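Local coordinates for protein molybdopterin molybdotransferase (Pyrococcus horikoshii, PDB 1UZ5) that probably inserts molybdenum from molybdate into adenylyl-molybdopterin, releasing AMP, in molybdenum cofactor biosynthesis, at residues Phe67-Ala72 and Ile127-Pro132; Ala184-Gly189 and Asp248-Ser253; Lys242-Gly247 and Val291-Pro296. One frame throughout, in Å; residues are numbered along the deposited sequence.

Contact 1: residues Phe67-Ala72 and Ile127-Pro132; sequences FMASEA and ILIYKP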
loop_
_atom_site.group_PDB
_atom_site.type_symbol
_atom_site.label_atom_id
_atom_site.label_comp_id
_atom_site.label_asym_id
_atom_site.label_seq_id
_atom_site.Cartn_x
_atom_site.Cartn_y
_atom_site.Cartn_z
ATOM N N PHE A 67 -7.334 37.268 36.770
ATOM C CA PHE A 67 -6.282 36.954 37.730
ATOM C C PHE A 67 -6.571 37.218 39.208
ATOM O O PHE A 67 -6.082 36.487 40.068
ATOM C CB PHE A 67 -4.975 37.644 37.311
ATOM C CG PHE A 67 -4.314 37.012 36.108
ATOM C CD1 PHE A 67 -4.832 35.847 35.540
ATOM C CD2 PHE A 67 -3.176 37.579 35.544
ATOM C CE1 PHE A 67 -4.231 35.262 34.427
ATOM C CE2 PHE A 67 -2.566 37.000 34.429
ATOM C CZ PHE A 67 -3.093 35.842 33.871
ATOM N N MET A 68 -7.364 38.241 39.505
ATOM C CA MET A 68 -7.690 38.567 40.893
ATOM C C MET A 68 -8.961 37.873 41.374
ATOM O O MET A 68 -9.435 38.132 42.478
ATOM C CB MET A 68 -7.846 40.082 41.055
ATOM C CG MET A 68 -6.602 40.876 40.689
ATOM S SD MET A 68 -5.140 40.336 41.614
ATOM C CE MET A 68 -5.284 41.341 43.099
ATOM N N ALA A 69 -9.508 36.986 40.552
ATOM C CA ALA A 69 -10.732 36.278 40.914
ATOM C C ALA A 69 -10.551 35.323 42.088
ATOM O O ALA A 69 -9.586 34.563 42.144
ATOM C CB ALA A 69 -11.270 35.513 39.711
ATOM N N SER A 70 -11.496 35.368 43.020
ATOM C CA SER A 70 -11.483 34.502 44.193
ATOM C C SER A 70 -12.933 34.254 44.583
ATOM O O SER A 70 -13.822 35.024 44.212
ATOM C CB SER A 70 -10.738 35.165 45.357
ATOM O OG SER A 70 -11.399 36.341 45.798
ATOM N N GLU A 71 -13.172 33.178 45.326
ATOM C CA GLU A 71 -14.526 32.849 45.750
ATOM C C GLU A 71 -15.118 33.955 46.612
ATOM O O GLU A 71 -16.334 34.129 46.662
ATOM C CB GLU A 71 -14.530 31.527 46.515
ATOM C CG GLU A 71 -14.129 30.334 45.662
ATOM C CD GLU A 71 -14.207 29.021 46.414
ATOM O OE1 GLU A 71 -13.495 28.875 47.431
ATOM O OE2 GLU A 71 -14.979 28.135 45.990
ATOM N N ALA A 72 -14.250 34.710 47.278
ATOM C CA ALA A 72 -14.691 35.805 48.138
ATOM C C ALA A 72 -14.976 37.059 47.321
ATOM O O ALA A 72 -15.944 37.775 47.578
ATOM C CB ALA A 72 -13.630 36.098 49.194
ATOM N N ILE A 127 -21.189 38.167 33.723
ATOM C CA ILE A 127 -20.880 36.904 34.365
ATOM C C ILE A 127 -19.902 37.104 35.518
ATOM O O ILE A 127 -19.088 38.030 35.501
ATOM C CB ILE A 127 -20.283 35.885 33.358
ATOM C CG1 ILE A 127 -18.989 36.429 32.756
ATOM C CG2 ILE A 127 -21.290 35.597 32.252
ATOM C CD1 ILE A 127 -18.264 35.422 31.850
ATOM N N LEU A 128 -19.998 36.235 36.520
ATOM C CA LEU A 128 -19.116 36.302 37.678
ATOM C C LEU A 128 -18.153 35.125 37.638
ATOM O O LEU A 128 -18.565 33.977 37.466
ATOM C CB LEU A 128 -19.927 36.265 38.978
ATOM C CG LEU A 128 -20.851 37.452 39.264
ATOM C CD1 LEU A 128 -21.621 37.191 40.549
ATOM C CD2 LEU A 128 -20.035 38.731 39.381
ATOM N N ILE A 129 -16.871 35.428 37.799
ATOM C CA ILE A 129 -15.814 34.427 37.775
ATOM C C ILE A 129 -15.171 34.374 39.158
ATOM O O ILE A 129 -14.748 35.400 39.692
ATOM C CB ILE A 129 -14.766 34.793 36.704
ATOM C CG1 ILE A 129 -15.465 34.906 35.342
ATOM C CG2 ILE A 129 -13.662 33.746 36.663
ATOM C CD1 ILE A 129 -14.570 35.364 34.219
ATOM N N TYR A 130 -15.096 33.172 39.721
ATOM C CA TYR A 130 -14.559 32.967 41.067
ATOM C C TYR A 130 -13.170 32.339 41.103
ATOM O O TYR A 130 -12.553 32.241 42.166
ATOM C CB TYR A 130 -15.525 32.078 41.858
ATOM C CG TYR A 130 -16.938 32.616 41.926
ATOM C CD1 TYR A 130 -17.300 33.561 42.884
ATOM C CD2 TYR A 130 -17.910 32.201 41.012
ATOM C CE1 TYR A 130 -18.594 34.083 42.932
ATOM C CE2 TYR A 130 -19.208 32.719 41.052
ATOM C CZ TYR A 130 -19.540 33.659 42.016
ATOM O OH TYR A 130 -20.812 34.179 42.062
ATOM N N LYS A 131 -12.685 31.913 39.944
ATOM C CA LYS A 131 -11.377 31.279 39.851
ATOM C C LYS A 131 -10.623 31.831 38.643
ATOM O O LYS A 131 -11.185 31.967 37.561
ATOM C CB LYS A 131 -11.561 29.767 39.713
ATOM C CG LYS A 131 -10.283 28.954 39.711
ATOM C CD LYS A 131 -10.606 27.474 39.577
ATOM C CE LYS A 131 -9.351 26.617 39.609
ATOM N NZ LYS A 131 -9.678 25.171 39.457
ATOM N N PRO A 132 -9.341 32.172 38.817
ATOM C CA PRO A 132 -8.595 32.703 37.677
ATOM C C PRO A 132 -8.434 31.665 36.570
ATOM O O PRO A 132 -8.266 30.475 36.833
ATOM C CB PRO A 132 -7.251 33.090 38.291
ATOM C CG PRO A 132 -7.604 33.400 39.722
ATOM C CD PRO A 132 -8.548 32.273 40.054
#

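Contact 2: residues Ala184-Gly189 and Asp248-Ser253; sequences AVISTG and DVVVIS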
loop_
_atom_site.group_PDB
_atom_site.type_symbol
_atom_site.label_atom_id
_atom_site.label_comp_id
_atom_site.label_asym_id
_atom_site.label_seq_id
_atom_site.Cartn_x
_atom_site.Cartn_y
_atom_site.Cartn_z
ATOM N N ALA A 184 1.904 -7.003 -19.432
ATOM C CA ALA A 184 1.246 -7.844 -20.428
ATOM C C ALA A 184 1.537 -9.293 -20.044
ATOM O O ALA A 184 2.701 -9.684 -19.903
ATOM C CB ALA A 184 1.796 -7.541 -21.820
ATOM N N VAL A 185 0.477 -10.079 -19.874
ATOM C CA VAL A 185 0.609 -11.474 -19.470
ATOM C C VAL A 185 0.218 -12.457 -20.563
ATOM O O VAL A 185 -0.815 -12.297 -21.215
ATOM C CB VAL A 185 -0.251 -11.764 -18.229
ATOM C CG1 VAL A 185 -0.138 -13.242 -17.849
ATOM C CG2 VAL A 185 0.193 -10.868 -17.072
ATOM N N ILE A 186 1.057 -13.476 -20.744
ATOM C CA ILE A 186 0.834 -14.513 -21.748
ATOM C C ILE A 186 0.916 -15.920 -21.140
ATOM O O ILE A 186 1.769 -16.186 -20.297
ATOM C CB ILE A 186 1.899 -14.425 -22.874
ATOM C CG1 ILE A 186 1.717 -13.130 -23.666
ATOM C CG2 ILE A 186 1.800 -15.650 -23.795
ATOM C CD1 ILE A 186 2.899 -12.795 -24.574
ATOM N N SER A 187 0.016 -16.806 -21.564
ATOM C CA SER A 187 0.030 -18.202 -21.110
ATOM C C SER A 187 0.421 -19.056 -22.321
ATOM O O SER A 187 -0.159 -18.910 -23.397
ATOM C CB SER A 187 -1.350 -18.633 -20.598
ATOM O OG SER A 187 -1.636 -18.034 -19.344
ATOM N N THR A 188 1.406 -19.934 -22.157
ATOM C CA THR A 188 1.846 -20.771 -23.276
ATOM C C THR A 188 1.660 -22.265 -23.022
ATOM O O THR A 188 1.964 -22.767 -21.940
ATOM C CB THR A 188 3.334 -20.528 -23.615
ATOM O OG1 THR A 188 4.152 -20.926 -22.510
ATOM C CG2 THR A 188 3.579 -19.058 -23.917
ATOM N N GLY A 189 1.164 -22.964 -24.035
ATOM C CA GLY A 189 0.943 -24.396 -23.924
ATOM C C GLY A 189 -0.083 -24.860 -24.936
ATOM O O GLY A 189 -1.136 -24.235 -25.092
ATOM N N ASP A 248 4.625 -2.389 -20.046
ATOM C CA ASP A 248 5.910 -1.841 -19.637
ATOM C C ASP A 248 6.756 -3.054 -19.281
ATOM O O ASP A 248 7.985 -3.000 -19.242
ATOM C CB ASP A 248 5.750 -0.962 -18.395
ATOM C CG ASP A 248 4.760 0.166 -18.604
ATOM O OD1 ASP A 248 4.927 0.931 -19.579
ATOM O OD2 ASP A 248 3.819 0.287 -17.790
ATOM N N VAL A 249 6.061 -4.153 -19.011
ATOM C CA VAL A 249 6.688 -5.412 -18.643
ATOM C C VAL A 249 5.865 -6.550 -19.232
ATOM O O VAL A 249 4.647 -6.453 -19.325
ATOM C CB VAL A 249 6.729 -5.576 -17.108
ATOM C CG1 VAL A 249 7.220 -6.975 -16.740
ATOM C CG2 VAL A 249 7.633 -4.518 -16.497
ATOM N N VAL A 250 6.538 -7.622 -19.643
ATOM C CA VAL A 250 5.851 -8.781 -20.201
ATOM C C VAL A 250 6.166 -9.985 -19.323
ATOM O O VAL A 250 7.317 -10.203 -18.944
ATOM C CB VAL A 250 6.303 -9.070 -21.657
ATOM C CG1 VAL A 250 5.612 -10.337 -22.183
ATOM C CG2 VAL A 250 5.954 -7.892 -22.548
ATOM N N VAL A 251 5.137 -10.742 -18.963
ATOM C CA VAL A 251 5.339 -11.925 -18.143
ATOM C C VAL A 251 4.694 -13.103 -18.853
ATOM O O VAL A 251 3.525 -13.050 -19.245
ATOM C CB VAL A 251 4.723 -11.774 -16.733
ATOM C CG1 VAL A 251 4.936 -13.058 -15.939
ATOM C CG2 VAL A 251 5.382 -10.623 -15.994
ATOM N N ILE A 252 5.478 -14.159 -19.024
ATOM C CA ILE A 252 5.023 -15.361 -19.712
ATOM C C ILE A 252 5.157 -16.563 -18.788
ATOM O O ILE A 252 6.163 -16.711 -18.098
ATOM C CB ILE A 252 5.883 -15.611 -20.976
ATOM C CG1 ILE A 252 5.919 -14.343 -21.835
ATOM C CG2 ILE A 252 5.321 -16.779 -21.777
ATOM C CD1 ILE A 252 7.000 -14.334 -22.888
ATOM N N SER A 253 4.130 -17.407 -18.754
ATOM C CA SER A 253 4.176 -18.620 -17.944
ATOM C C SER A 253 3.831 -19.793 -18.857
ATOM O O SER A 253 2.979 -19.677 -19.741
ATOM C CB SER A 253 3.180 -18.565 -16.781
ATOM O OG SER A 253 1.850 -18.712 -17.238
HETATM O O HOH W 1 0.425 -16.705 -17.854
#

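Contact 3: residues Lys242-Gly247 and Val291-Pro296; sequences KAVNVG and VIKGKP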
loop_
_atom_site.group_PDB
_atom_site.type_symbol
_atom_site.label_atom_id
_atom_site.label_comp_id
_atom_site.label_asym_id
_atom_site.label_seq_id
_atom_site.Cartn_x
_atom_site.Cartn_y
_atom_site.Cartn_z
ATOM N N LYS A 242 3.030 -8.253 -29.549
ATOM C CA LYS A 242 1.877 -7.448 -29.157
ATOM C C LYS A 242 1.989 -7.064 -27.685
ATOM O O LYS A 242 1.688 -5.938 -27.300
ATOM C CB LYS A 242 0.580 -8.221 -29.394
ATOM C CG LYS A 242 0.321 -8.557 -30.853
ATOM C CD LYS A 242 -1.033 -9.227 -31.048
ATOM C CE LYS A 242 -1.279 -9.539 -32.518
ATOM N NZ LYS A 242 -2.627 -10.125 -32.751
ATOM N N ALA A 243 2.436 -8.011 -26.869
ATOM C CA ALA A 243 2.601 -7.782 -25.441
ATOM C C ALA A 243 3.592 -6.648 -25.193
ATOM O O ALA A 243 3.342 -5.759 -24.382
ATOM C CB ALA A 243 3.086 -9.062 -24.763
ATOM N N VAL A 244 4.718 -6.693 -25.900
ATOM C CA VAL A 244 5.760 -5.682 -25.767
ATOM C C VAL A 244 5.244 -4.279 -26.082
ATOM O O VAL A 244 5.728 -3.295 -25.526
ATOM C CB VAL A 244 6.958 -5.995 -26.700
ATOM C CG1 VAL A 244 7.939 -4.835 -26.710
ATOM C CG2 VAL A 244 7.660 -7.259 -26.231
ATOM N N ASN A 245 4.261 -4.191 -26.970
ATOM C CA ASN A 245 3.698 -2.904 -27.346
ATOM C C ASN A 245 2.678 -2.346 -26.365
ATOM O O ASN A 245 2.546 -1.130 -26.239
ATOM C CB ASN A 245 3.062 -2.989 -28.733
ATOM C CG ASN A 245 3.996 -2.518 -29.831
ATOM O OD1 ASN A 245 5.088 -3.059 -30.012
ATOM N ND2 ASN A 245 3.572 -1.498 -30.568
ATOM N N VAL A 246 1.957 -3.222 -25.669
ATOM C CA VAL A 246 0.941 -2.761 -24.727
ATOM C C VAL A 246 1.421 -2.613 -23.291
ATOM O O VAL A 246 0.843 -1.847 -22.524
ATOM C CB VAL A 246 -0.291 -3.693 -24.725
ATOM C CG1 VAL A 246 -0.882 -3.771 -26.120
ATOM C CG2 VAL A 246 0.095 -5.069 -24.227
ATOM N N GLY A 247 2.477 -3.329 -22.920
ATOM C CA GLY A 247 2.945 -3.231 -21.548
ATOM C C GLY A 247 4.312 -2.620 -21.318
ATOM O O GLY A 247 5.059 -2.352 -22.257
ATOM N N VAL A 291 15.107 -8.645 -22.165
ATOM C CA VAL A 291 14.673 -7.289 -22.463
ATOM C C VAL A 291 14.402 -7.154 -23.952
ATOM O O VAL A 291 15.230 -7.529 -24.782
ATOM C CB VAL A 291 15.750 -6.252 -22.056
ATOM C CG1 VAL A 291 15.267 -4.844 -22.374
ATOM C CG2 VAL A 291 16.068 -6.382 -20.572
ATOM N N ILE A 292 13.224 -6.638 -24.281
ATOM C CA ILE A 292 12.824 -6.419 -25.662
ATOM C C ILE A 292 12.352 -4.972 -25.753
ATOM O O ILE A 292 11.444 -4.560 -25.027
ATOM C CB ILE A 292 11.667 -7.346 -26.078
ATOM C CG1 ILE A 292 12.103 -8.813 -25.966
ATOM C CG2 ILE A 292 11.235 -7.024 -27.501
ATOM C CD1 ILE A 292 11.010 -9.809 -26.319
ATOM N N LYS A 293 12.980 -4.203 -26.637
ATOM C CA LYS A 293 12.641 -2.797 -26.807
ATOM C C LYS A 293 12.600 -2.093 -25.456
ATOM O O LYS A 293 11.632 -1.411 -25.127
ATOM C CB LYS A 293 11.296 -2.655 -27.518
ATOM C CG LYS A 293 11.318 -3.165 -28.948
ATOM C CD LYS A 293 10.015 -2.863 -29.670
ATOM C CE LYS A 293 10.096 -3.279 -31.130
ATOM N NZ LYS A 293 8.849 -2.953 -31.877
ATOM N N GLY A 294 13.659 -2.288 -24.674
ATOM C CA GLY A 294 13.765 -1.665 -23.366
ATOM C C GLY A 294 12.815 -2.149 -22.288
ATOM O O GLY A 294 12.868 -1.667 -21.158
ATOM N N LYS A 295 11.956 -3.108 -22.609
ATOM C CA LYS A 295 11.001 -3.607 -21.625
ATOM C C LYS A 295 11.363 -4.976 -21.060
ATOM O O LYS A 295 11.662 -5.906 -21.806
ATOM C CB LYS A 295 9.609 -3.644 -22.253
ATOM C CG LYS A 295 9.203 -2.290 -22.808
ATOM C CD LYS A 295 7.842 -2.311 -23.451
ATOM C CE LYS A 295 7.464 -0.921 -23.923
ATOM N NZ LYS A 295 6.134 -0.915 -24.569
ATOM N N PRO A 296 11.359 -5.109 -19.724
ATOM C CA PRO A 296 11.687 -6.386 -19.085
ATOM C C PRO A 296 10.701 -7.474 -19.514
ATOM O O PRO A 296 9.506 -7.218 -19.672
ATOM C CB PRO A 296 11.575 -6.069 -17.594
ATOM C CG PRO A 296 11.937 -4.610 -17.528
ATOM C CD PRO A 296 11.182 -4.049 -18.715
#

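Contact 1: residues Phe67-Ala72 and Ile127-Pro132
The ring of Pro132 lies over the backbone of Phe67 and Ala69. Its CG is 3.5 Å from Phe67 O, and its CD is 3.3 Å from Ala69 O. Here the loop between strand 58-61 and strand 75-83 crosses the exit of strand 126-129, in a mixed six-stranded sheet of the MoeA N-terminal region. The contact is packing alone, and no hydrogen bond joins the two segments. Ala69 is the buried centre. Its CB points at the strand end, where it meets Ile129 O at 3.5 Å. The same methyl touches Ile129 CG2 at 4.3 Å and Pro132 CG at 4.2 Å. It also rests on Val75, and Ile129 packs on Leu77, both from the adjoining strand 75-83. On the other side of Ala69 lies Tyr130. Tyr130 CG sits beside its own backbone N, anti to the carbonyl carbon (chi1 -56°). The Tyr130 ring has Ser70 O at its edge, near the ring plane, and Glu71 O in an oblique position. Its CD1 is 3.9 Å from Glu71 O. Pro74 and Glu121 also touch this tyrosine. Ser70 CB points away from the strand, and its OG is hydrogen-bonded to Ser73 OG. Tyr130 O comes within 3.4 Å of Glu71 N, but the angle is too poor for a hydrogen bond.

Contact 2: residues Ala184-Gly189 and Asp248-Ser253
Thr188 and Ile252 meet methyl to methyl, CG2 to CG2, at 3.6 Å. The two side chains cross obliquely. Thr188 CG2 lies beside the backbone N, while OG1 sits between N and the carbonyl carbon (chi1 64°), close to Ser253 O. Ile252 CG2 is anti to its own N. Further back on the same face, Ile252 CG1 leans on Ile186 CB at 4.2 Å. Ile186 CD1 reaches Val250 CG1, and Val250 CG2 meets Ala184 CB. This row of aliphatic groups faces helix 233-246, whose Leu239 and Ala243 cover Ile186. The opposite face carries Val185, Val251, Ser187 and Ser253. Helix 208-219 covers it, with Leu212 against both valines.

The two strands are interior parallel neighbours in the mixed alpha/beta sheet of the probable molybdopterin-binding domain, which resembles MogA. Their N-to-C directions differ by 17°. Five backbone hydrogen bonds join them. The chain of bonds runs from Ala184 N to Val249 O (2.8 Å) up to Thr188 N to Ser253 O (2.9 Å). CA-H...O contacts add to it, such as Val185 CA to Val251 O at 3.3 Å.

On the valine face, the C-terminal end carries two serines. Their hydroxyls are 4.1 Å apart, OG of Ser187 to OG of Ser253. A water lies between them. It donates to Ser187 OG and to Ile186 O, the latter at 2.8 Å, so Ile186 O takes both this water and Ser253 N. Its approach to Ser253 OG is too short to be certain. Ser187 OG is also hydrogen-bonded to Asp206 OD1. A sulfate ion, probably from the crystallisation liquor, lies about 6 Å from the side chain of Thr188.

Contact 3: residues Lys242-Gly247 and Val291-Pro296
Lys295 sends its ammonium group to two backbone carbonyls, one in the last turn of helix 233-246 and one just beyond it. NZ donates to Val244 O at 2.6 Å and to Gly247 O at 2.9 Å. The first bond approaches nearly along the C=O axis. In the second the donor is tilted 20° from the carbonyl plane. Lys295 CG lies beside the backbone N (chi1 -55°), and the chain is extended from there to NZ. The positive charge thus sits at the helix C-terminus, where it would probably be stabilised by the negative end of the helix dipole. A methionine here would probably leave Val244 O and Gly247 O without their shared charged donor.

The tight apolar part lies next to this grip. Val244 CB points toward the hairpin, and the side chain crosses that of Ile292 at about a right angle. Its CG2 meets Ile292 CG2 at 3.8 Å, and its CG1 sits 3.9 Å from Ile292 O. Val244 and Ile292 are both buried.

The solvent side is looser. Lys293 is exposed and lies at the type I' turn from Ile292 to Lys295. Its CB and CD each stay 4.1 Å from Val244 CG1. Further out, Lys293 NZ stops 4.2 Å from Asn245 OD1, and no hydrogen bond forms there.

The contact thus fastens a beta hairpin, strands 288-292 and 295-300, to the last turn of a helix lying across one face of the domain's sheet. That helix also sets Ala243 against Ala184 and Ile186 of strand 182-188. Val244 touches Val250 of strand 249-253, the strand whose backbone pairs with Pro296.

Overall arrangement
Contacts 2 and 3 belong to one alpha/beta domain, with centres about 10 Å apart. Contact 2 is buried sheet core, held by regular backbone hydrogen bonds and aliphatic side chains. Contact 3 is partly buried, where a helix end meets a hairpin turn of the same sheet, and relies on a lysine charge and one valine-isoleucine pair. They meet directly, since Val250 N probably bonds Pro296 O at 3.0 Å, and helix 233-246 runs into strand 249-253. Contact 1 stands apart, on the opposite side of the chain's centre, with its centre about 79 Å from either. It joins a loop to a strand end near the surface, by apolar and carbonyl packing, unlike the hydrogen-bonded others.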